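Local coordinates for mandelate racemase/muconate lactonizing enzyme-like protein (Roseovarius sp. TM1035, PDB 3RCY) that probably acts as an isomerase or lyase of the enolase superfamily, drawing a proton from a carboxylate substrate held at a magnesium ion, at residues A[300-305]-A[329-334]; A[306-311]-A[323-328]. All blocks are in the same frame, centred on the assembly; numbering follows the deposited sequence.

Interaction 1. Residues A[300-305]-A[329-334]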
ATOM      1  N   MET A 300     -22.331   7.500  -3.919  1.00 11.13           N
ATOM      2  CA  MET A 300     -21.036   6.873  -3.643  1.00 12.14           C
ATOM      3  C   MET A 300     -20.683   5.814  -4.690  1.00 11.72           C
ATOM      4  O   MET A 300     -19.560   5.796  -5.213  1.00 11.57           O
ATOM      5  CB  MET A 300     -21.023   6.267  -2.239  1.00 13.26           C
ATOM      6  CG  MET A 300     -21.030   7.325  -1.166  1.00 18.39           C
ATOM      7  SD  MET A 300     -21.567   6.695   0.420  1.00 15.27           S
ATOM      8  CE  MET A 300     -22.084   8.242   1.165  1.00 18.72           C
ATOM      9  N   ALA A 301     -21.641   4.947  -5.011  1.00 11.07           N
ATOM     10  CA  ALA A 301     -21.429   3.959  -6.074  1.00 10.94           C
ATOM     11  C   ALA A 301     -21.052   4.604  -7.418  1.00 10.82           C
ATOM     12  O   ALA A 301     -20.207   4.068  -8.152  1.00 10.97           O
ATOM     13  CB  ALA A 301     -22.651   3.063  -6.223  1.00 10.76           C
ATOM     14  N   GLU A 302     -21.669   5.746  -7.734  1.00 10.67           N
ATOM     15  CA  GLU A 302     -21.338   6.486  -8.957  1.00 10.75           C
ATOM     16  C   GLU A 302     -19.851   6.777  -9.093  1.00 10.94           C
ATOM     17  O   GLU A 302     -19.290   6.589 -10.174  1.00 10.89           O
ATOM     18  CB  GLU A 302     -22.108   7.803  -9.063  1.00 10.93           C
ATOM     19  CG  GLU A 302     -23.585   7.680  -9.404  1.00 14.08           C
ATOM     20  CD  GLU A 302     -24.164   9.026  -9.800  1.00 12.29           C
ATOM     21  OE1 GLU A 302     -23.821   9.514 -10.899  1.00 14.85           O
ATOM     22  OE2 GLU A 302     -24.938   9.610  -9.013  1.00 14.20           O
ATOM     23  N   VAL A 303     -19.213   7.233  -8.011  1.00 10.85           N
ATOM     24  CA  VAL A 303     -17.787   7.594  -8.069  1.00 11.44           C
ATOM     25  C   VAL A 303     -16.837   6.392  -7.985  1.00 12.22           C
ATOM     26  O   VAL A 303     -15.610   6.554  -7.978  1.00 12.77           O
ATOM     27  CB  VAL A 303     -17.388   8.693  -7.049  1.00 11.14           C
ATOM     28  CG1 VAL A 303     -18.188   9.968  -7.322  1.00 14.05           C
ATOM     29  CG2 VAL A 303     -17.572   8.223  -5.605  1.00 13.58           C
ATOM     30  N   TYR A 304     -17.415   5.197  -7.924  1.00 11.84           N
ATOM     31  CA  TYR A 304     -16.658   3.954  -8.086  1.00 11.77           C
ATOM     32  C   TYR A 304     -17.037   3.255  -9.386  1.00 12.21           C
ATOM     33  O   TYR A 304     -16.604   2.134  -9.620  1.00 12.56           O
ATOM     34  CB  TYR A 304     -16.876   3.012  -6.890  1.00 11.12           C
ATOM     35  CG  TYR A 304     -16.104   3.449  -5.671  1.00 14.49           C
ATOM     36  CD1 TYR A 304     -16.618   4.420  -4.820  1.00 10.59           C
ATOM     37  CD2 TYR A 304     -14.832   2.937  -5.404  1.00 10.92           C
ATOM     38  CE1 TYR A 304     -15.900   4.862  -3.711  1.00 14.72           C
ATOM     39  CE2 TYR A 304     -14.099   3.370  -4.292  1.00 14.61           C
ATOM     40  CZ  TYR A 304     -14.641   4.333  -3.451  1.00 11.27           C
ATOM     41  OH  TYR A 304     -13.947   4.770  -2.341  1.00 14.58           O
ATOM     42  N   ASN A 305     -17.831   3.928 -10.226  1.00 12.26           N
ATOM     43  CA  ASN A 305     -18.362   3.340 -11.472  1.00 12.15           C
ATOM     44  C   ASN A 305     -19.052   2.008 -11.157  1.00 12.18           C
ATOM     45  O   ASN A 305     -18.874   0.990 -11.854  1.00 12.46           O
ATOM     46  CB  ASN A 305     -17.252   3.182 -12.524  1.00 12.79           C
ATOM     47  CG  ASN A 305     -17.793   2.920 -13.933  1.00 15.63           C
ATOM     48  OD1 ASN A 305     -18.945   3.244 -14.247  1.00 13.63           O
ATOM     49  ND2 ASN A 305     -16.963   2.327 -14.779  1.00 13.13           N
ATOM     50  N   ILE A 329     -32.107   7.177 -10.120  1.00 12.05           N
ATOM     51  CA  ILE A 329     -30.640   7.088 -10.147  1.00 11.69           C
ATOM     52  C   ILE A 329     -30.088   6.725 -11.527  1.00 12.19           C
ATOM     53  O   ILE A 329     -30.672   5.907 -12.238  1.00 12.84           O
ATOM     54  CB  ILE A 329     -30.092   6.120  -9.065  1.00 11.56           C
ATOM     55  CG1 ILE A 329     -30.570   4.680  -9.328  1.00  8.91           C
ATOM     56  CG2 ILE A 329     -30.478   6.628  -7.646  1.00  7.90           C
ATOM     57  CD1 ILE A 329     -29.867   3.624  -8.494  1.00 11.48           C
ATOM     58  N   PRO A 330     -28.965   7.349 -11.920  1.00 12.18           N
ATOM     59  CA  PRO A 330     -28.387   7.002 -13.214  1.00 12.15           C
ATOM     60  C   PRO A 330     -27.692   5.644 -13.196  1.00 11.89           C
ATOM     61  O   PRO A 330     -27.610   4.990 -14.232  1.00 11.75           O
ATOM     62  CB  PRO A 330     -27.383   8.140 -13.478  1.00 12.37           C
ATOM     63  CG  PRO A 330     -27.044   8.679 -12.144  1.00 14.08           C
ATOM     64  CD  PRO A 330     -28.271   8.491 -11.283  1.00 12.30           C
ATOM     65  N   ASN A 331     -27.245   5.203 -12.022  1.00 11.95           N
ATOM     66  CA  ASN A 331     -26.490   3.950 -11.902  1.00 11.49           C
ATOM     67  C   ASN A 331     -27.316   2.754 -11.400  1.00 11.51           C
ATOM     68  O   ASN A 331     -26.882   2.001 -10.523  1.00 11.99           O
ATOM     69  CB  ASN A 331     -25.203   4.157 -11.066  1.00 10.33           C
ATOM     70  CG  ASN A 331     -25.483   4.695  -9.655  1.00 12.71           C
ATOM     71  OD1 ASN A 331     -26.443   5.420  -9.431  1.00  9.79           O
ATOM     72  ND2 ASN A 331     -24.618   4.357  -8.715  1.00  9.37           N
ATOM     73  N   ILE A 332     -28.511   2.591 -11.951  1.00 11.61           N
ATOM     74  CA  ILE A 332     -29.351   1.419 -11.663  1.00 11.86           C
ATOM     75  C   ILE A 332     -28.921   0.261 -12.551  1.00 12.53           C
ATOM     76  O   ILE A 332     -28.726   0.440 -13.756  1.00 13.03           O
ATOM     77  CB  ILE A 332     -30.878   1.708 -11.882  1.00 12.13           C
ATOM     78  CG1 ILE A 332     -31.743   0.498 -11.488  1.00 14.71           C
ATOM     79  CG2 ILE A 332     -31.175   2.071 -13.342  1.00 15.26           C
ATOM     80  CD1 ILE A 332     -31.633   0.085 -10.023  1.00 11.98           C
ATOM     81  N   LEU A 333     -28.777  -0.927 -11.963  1.00 12.44           N
ATOM     82  CA  LEU A 333     -28.572  -2.145 -12.751  1.00 12.70           C
ATOM     83  C   LEU A 333     -29.917  -2.836 -13.001  1.00 13.22           C
ATOM     84  O   LEU A 333     -30.367  -2.928 -14.139  1.00 13.65           O
ATOM     85  CB  LEU A 333     -27.586  -3.101 -12.059  1.00 12.27           C
ATOM     86  CG  LEU A 333     -27.340  -4.492 -12.673  1.00 17.99           C
ATOM     87  CD1 LEU A 333     -26.959  -4.451 -14.179  1.00 12.02           C
ATOM     88  CD2 LEU A 333     -26.268  -5.190 -11.873  1.00 11.91           C
ATOM     89  N   MET A 334     -30.555  -3.315 -11.934  1.00 13.02           N
ATOM     90  CA  MET A 334     -31.854  -3.980 -12.037  1.00 13.55           C
ATOM     91  C   MET A 334     -32.541  -4.061 -10.667  1.00 13.19           C
ATOM     92  O   MET A 334     -31.885  -3.879  -9.637  1.00 13.13           O
ATOM     93  CB  MET A 334     -31.703  -5.379 -12.661  1.00 14.16           C
ATOM     94  CG  MET A 334     -30.740  -6.316 -11.917  1.00 16.38           C
ATOM     95  SD  MET A 334     -30.517  -7.911 -12.742  1.00 15.47           S
ATOM     96  CE  MET A 334     -29.407  -7.495 -14.089  1.00 16.52           C
TER
HETATM   97  O   HOH W   1     -26.765   7.973  -8.001  1.00 10.34           O
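Glu302 reaches from the end of helix 290-302 past the side chains of Asn331 and Pro330, touching first Asn331, then Pro330 and at its tip a water. CG is anti to the carbonyl carbon (chi1 -73°), which lays it on the Asn331 amide, 3.5 Å from Asn331 CG. Carboxylate and amide planes stand 45° apart, and the two side chains cross at about a right angle. CD follows in an extended chain and lies 3.7 Å from Pro330 CG, while OE1 packs on that same ring carbon at 3.6 Å. OE2 accepts from a water at 2.7 Å that also donates to Asn331 OD1 at 2.9 Å, and forms a salt bridge with Lys296 of the second subunit. Helix 290-302, which packs outside the barrel of this enolase-type domain, ends here in a Schellman motif: Asn305, at positive phi, is its C-prime residue, with Asn305 N bonded to Glu302 O and Ala306 N to Ala301 O. Asn331 ND2 sits 3.4 Å from Ala301 CB. It comes equally near Glu302 N, but both are donors; its hydrogen bonds go to Ala298 O and Ala306 O, fixing the amide's rotation and turning OD1 to the water.

Interaction 2. Residues A[306-311]-A[323-328]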
ATOM      1  N   ALA A 306     -19.836   2.045 -10.082  1.00 11.80           N
ATOM      2  CA  ALA A 306     -20.517   0.879  -9.529  1.00 11.41           C
ATOM      3  C   ALA A 306     -22.022   1.120  -9.620  1.00 11.26           C
ATOM      4  O   ALA A 306     -22.454   2.255  -9.829  1.00 11.28           O
ATOM      5  CB  ALA A 306     -20.088   0.666  -8.082  1.00 11.00           C
ATOM      6  N   GLN A 307     -22.816   0.061  -9.466  1.00 11.49           N
ATOM      7  CA  GLN A 307     -24.264   0.151  -9.659  1.00 11.56           C
ATOM      8  C   GLN A 307     -25.091  -0.391  -8.499  1.00 12.00           C
ATOM      9  O   GLN A 307     -24.597  -1.160  -7.675  1.00 12.26           O
ATOM     10  CB  GLN A 307     -24.672  -0.554 -10.953  1.00 12.10           C
ATOM     11  CG  GLN A 307     -24.121   0.123 -12.203  1.00 14.36           C
ATOM     12  CD  GLN A 307     -24.841  -0.284 -13.455  1.00 12.45           C
ATOM     13  OE1 GLN A 307     -24.951  -1.471 -13.776  1.00 14.63           O
ATOM     14  NE2 GLN A 307     -25.325   0.705 -14.191  1.00 14.92           N
ATOM     15  N   MET A 308     -26.354   0.024  -8.458  1.00 11.70           N
ATOM     16  CA  MET A 308     -27.299  -0.431  -7.450  1.00 11.76           C
ATOM     17  C   MET A 308     -28.225  -1.516  -8.021  1.00 11.69           C
ATOM     18  O   MET A 308     -28.642  -1.458  -9.190  1.00 11.89           O
ATOM     19  CB  MET A 308     -28.136   0.744  -6.926  1.00 11.94           C
ATOM     20  CG  MET A 308     -27.322   1.951  -6.438  1.00 12.93           C
ATOM     21  SD  MET A 308     -26.196   1.607  -5.069  1.00 13.25           S
ATOM     22  CE  MET A 308     -27.330   1.208  -3.740  1.00 12.59           C
ATOM     23  N   ALA A 309     -28.527  -2.506  -7.194  1.00 10.87           N
ATOM     24  CA  ALA A 309     -29.550  -3.493  -7.521  1.00 10.60           C
ATOM     25  C   ALA A 309     -30.356  -3.772  -6.251  1.00 11.06           C
ATOM     26  O   ALA A 309     -30.039  -4.704  -5.517  1.00 10.92           O
ATOM     27  CB  ALA A 309     -28.912  -4.774  -8.081  1.00 10.02           C
ATOM     28  N   PRO A 310     -31.386  -2.938  -5.973  1.00 12.59           N
ATOM     29  CA  PRO A 310     -32.158  -2.999  -4.725  1.00 13.30           C
ATOM     30  C   PRO A 310     -32.682  -4.405  -4.415  1.00 13.50           C
ATOM     31  O   PRO A 310     -33.287  -5.053  -5.273  1.00 13.57           O
ATOM     32  CB  PRO A 310     -33.320  -2.032  -4.981  1.00 13.74           C
ATOM     33  CG  PRO A 310     -32.778  -1.060  -5.985  1.00 16.42           C
ATOM     34  CD  PRO A 310     -31.895  -1.887  -6.878  1.00 13.13           C
ATOM     35  N   HIS A 311     -32.416  -4.862  -3.199  1.00 13.04           N
ATOM     36  CA  HIS A 311     -32.822  -6.183  -2.733  1.00 13.05           C
ATOM     37  C   HIS A 311     -34.325  -6.264  -2.518  1.00 13.14           C
ATOM     38  O   HIS A 311     -34.939  -5.304  -2.047  1.00 13.33           O
ATOM     39  CB  HIS A 311     -32.127  -6.493  -1.397  1.00 13.42           C
ATOM     40  CG  HIS A 311     -32.484  -7.829  -0.819  1.00 14.20           C
ATOM     41  ND1 HIS A 311     -33.441  -7.989   0.161  1.00 14.32           N
ATOM     42  CD2 HIS A 311     -32.019  -9.071  -1.096  1.00 14.34           C
ATOM     43  CE1 HIS A 311     -33.533  -9.268   0.482  1.00 14.79           C
ATOM     44  NE2 HIS A 311     -32.681  -9.946  -0.268  1.00 14.53           N
ATOM     45  N   VAL A 323     -38.573   0.830  -6.404  1.00 12.85           N
ATOM     46  CA  VAL A 323     -38.889   1.301  -7.746  1.00 12.36           C
ATOM     47  C   VAL A 323     -38.700   2.811  -7.876  1.00 12.66           C
ATOM     48  O   VAL A 323     -38.078   3.275  -8.835  1.00 12.65           O
ATOM     49  CB  VAL A 323     -40.307   0.842  -8.190  1.00 12.33           C
ATOM     50  CG1 VAL A 323     -40.745   1.547  -9.475  1.00 12.38           C
ATOM     51  CG2 VAL A 323     -40.323  -0.682  -8.385  1.00 12.07           C
ATOM     52  N   HIS A 324     -39.218   3.575  -6.911  1.00 12.78           N
ATOM     53  CA  HIS A 324     -39.000   5.030  -6.904  1.00 12.78           C
ATOM     54  C   HIS A 324     -37.523   5.417  -6.787  1.00 12.55           C
ATOM     55  O   HIS A 324     -37.048   6.344  -7.469  1.00 12.08           O
ATOM     56  CB  HIS A 324     -39.831   5.675  -5.795  1.00 13.03           C
ATOM     57  CG  HIS A 324     -41.287   5.700  -6.118  1.00 14.22           C
ATOM     58  ND1 HIS A 324     -41.859   6.705  -6.866  1.00 13.75           N
ATOM     59  CD2 HIS A 324     -42.268   4.798  -5.878  1.00 14.08           C
ATOM     60  CE1 HIS A 324     -43.144   6.447  -7.031  1.00 14.96           C
ATOM     61  NE2 HIS A 324     -43.416   5.289  -6.453  1.00 14.35           N
ATOM     62  N   PHE A 325     -36.814   4.712  -5.907  1.00 12.33           N
ATOM     63  CA  PHE A 325     -35.375   4.870  -5.749  1.00 12.16           C
ATOM     64  C   PHE A 325     -34.678   4.619  -7.090  1.00 12.11           C
ATOM     65  O   PHE A 325     -33.935   5.477  -7.583  1.00 12.58           O
ATOM     66  CB  PHE A 325     -34.865   3.905  -4.667  1.00 12.45           C
ATOM     67  CG  PHE A 325     -33.361   3.796  -4.585  1.00 14.81           C
ATOM     68  CD1 PHE A 325     -32.587   4.877  -4.167  1.00 12.72           C
ATOM     69  CD2 PHE A 325     -32.727   2.599  -4.891  1.00 12.65           C
ATOM     70  CE1 PHE A 325     -31.198   4.772  -4.083  1.00 14.81           C
ATOM     71  CE2 PHE A 325     -31.332   2.479  -4.802  1.00 14.82           C
ATOM     72  CZ  PHE A 325     -30.571   3.580  -4.399  1.00 12.47           C
ATOM     73  N   ALA A 326     -34.948   3.455  -7.680  1.00 11.37           N
ATOM     74  CA  ALA A 326     -34.358   3.047  -8.963  1.00 11.26           C
ATOM     75  C   ALA A 326     -34.681   4.008 -10.108  1.00 11.64           C
ATOM     76  O   ALA A 326     -33.830   4.258 -10.962  1.00 11.60           O
ATOM     77  CB  ALA A 326     -34.816   1.650  -9.322  1.00 10.84           C
ATOM     78  N   ALA A 327     -35.911   4.532 -10.131  1.00 11.11           N
ATOM     79  CA  ALA A 327     -36.339   5.465 -11.186  1.00 11.63           C
ATOM     80  C   ALA A 327     -35.486   6.741 -11.222  1.00 12.13           C
ATOM     81  O   ALA A 327     -35.350   7.372 -12.281  1.00 12.51           O
ATOM     82  CB  ALA A 327     -37.794   5.829 -11.007  1.00 11.46           C
ATOM     83  N   SER A 328     -34.894   7.083 -10.075  1.00 11.74           N
ATOM     84  CA  SER A 328     -34.233   8.379  -9.872  1.00 12.23           C
ATOM     85  C   SER A 328     -32.706   8.358  -9.962  1.00 12.73           C
ATOM     86  O   SER A 328     -32.070   9.415  -9.875  1.00 13.80           O
ATOM     87  CB  SER A 328     -34.636   8.951  -8.510  1.00 12.11           C
ATOM     88  OG  SER A 328     -33.958   8.265  -7.461  1.00 14.43           O
TER
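Met308 and Pro310, two residues apart on the same strand-to-loop run, both meet the Phe325 ring of helix 316-327. Ala306 leads into the strand. Gln307 starts strand 307-308 and pairs through its backbone with Ala279 and Leu281 of the neighbouring strand region. Met308 comes next with its CB directed at the helix; its chain bends at chi2 (-61°) and again at chi3, which brings CE back to the ring edge, 4.1 Å from Phe325 CZ. Its CG is almost as near, 4.2 Å from the same CZ. Ala309 points away from the helix, and its backbone continues the pairing with Leu281. Pro310 turns toward the helix again: its CG lies in the plane of the Phe325 ring, at the edge, 3.8 Å from CD2. His311 follows, its side chain touching the magnesium ligand Glu261. Phe325 can reach both Met308 and Pro310 because its CG is anti to the backbone N (chi1 170°), extending the ring toward the strand, where Met294 and Ala298 of helix 290-302 also touch it. At the end of the helix, Phe325 O accepts from Ser328 N and, at 2.8 Å, from Ser328 OG, both on one face of its carbonyl plane. Strand, loop and returning helix make a beta-alpha unit of the enolase-superfamily barrel, apolar where helix meets strand and leading at the strand's C-terminal end toward the metal site.

Overall arrangement
Interactions 1 and 2 lie with their centres 8 Å apart in the enolase C-terminal-like barrel. The chain runs through helix 290-302, strand 307-308, helix 316-327 and the loop to strand 335-336, so both segments of interaction 2 fall between those of interaction 1. The two meet directly: the helix end runs straight on into the strand, and Leu333 N lies 2.8 Å from Met308 O, a probable hydrogen bond that brings 329-334 alongside strand 307-308. Interaction 1 joins the end of helix 290-302 to the loop before strand 335-336, at the subunit interface, whereas interaction 2 packs helix on strand deeper inside, with the side chain of Pro310 about 12 Å from the bound magnesium ion.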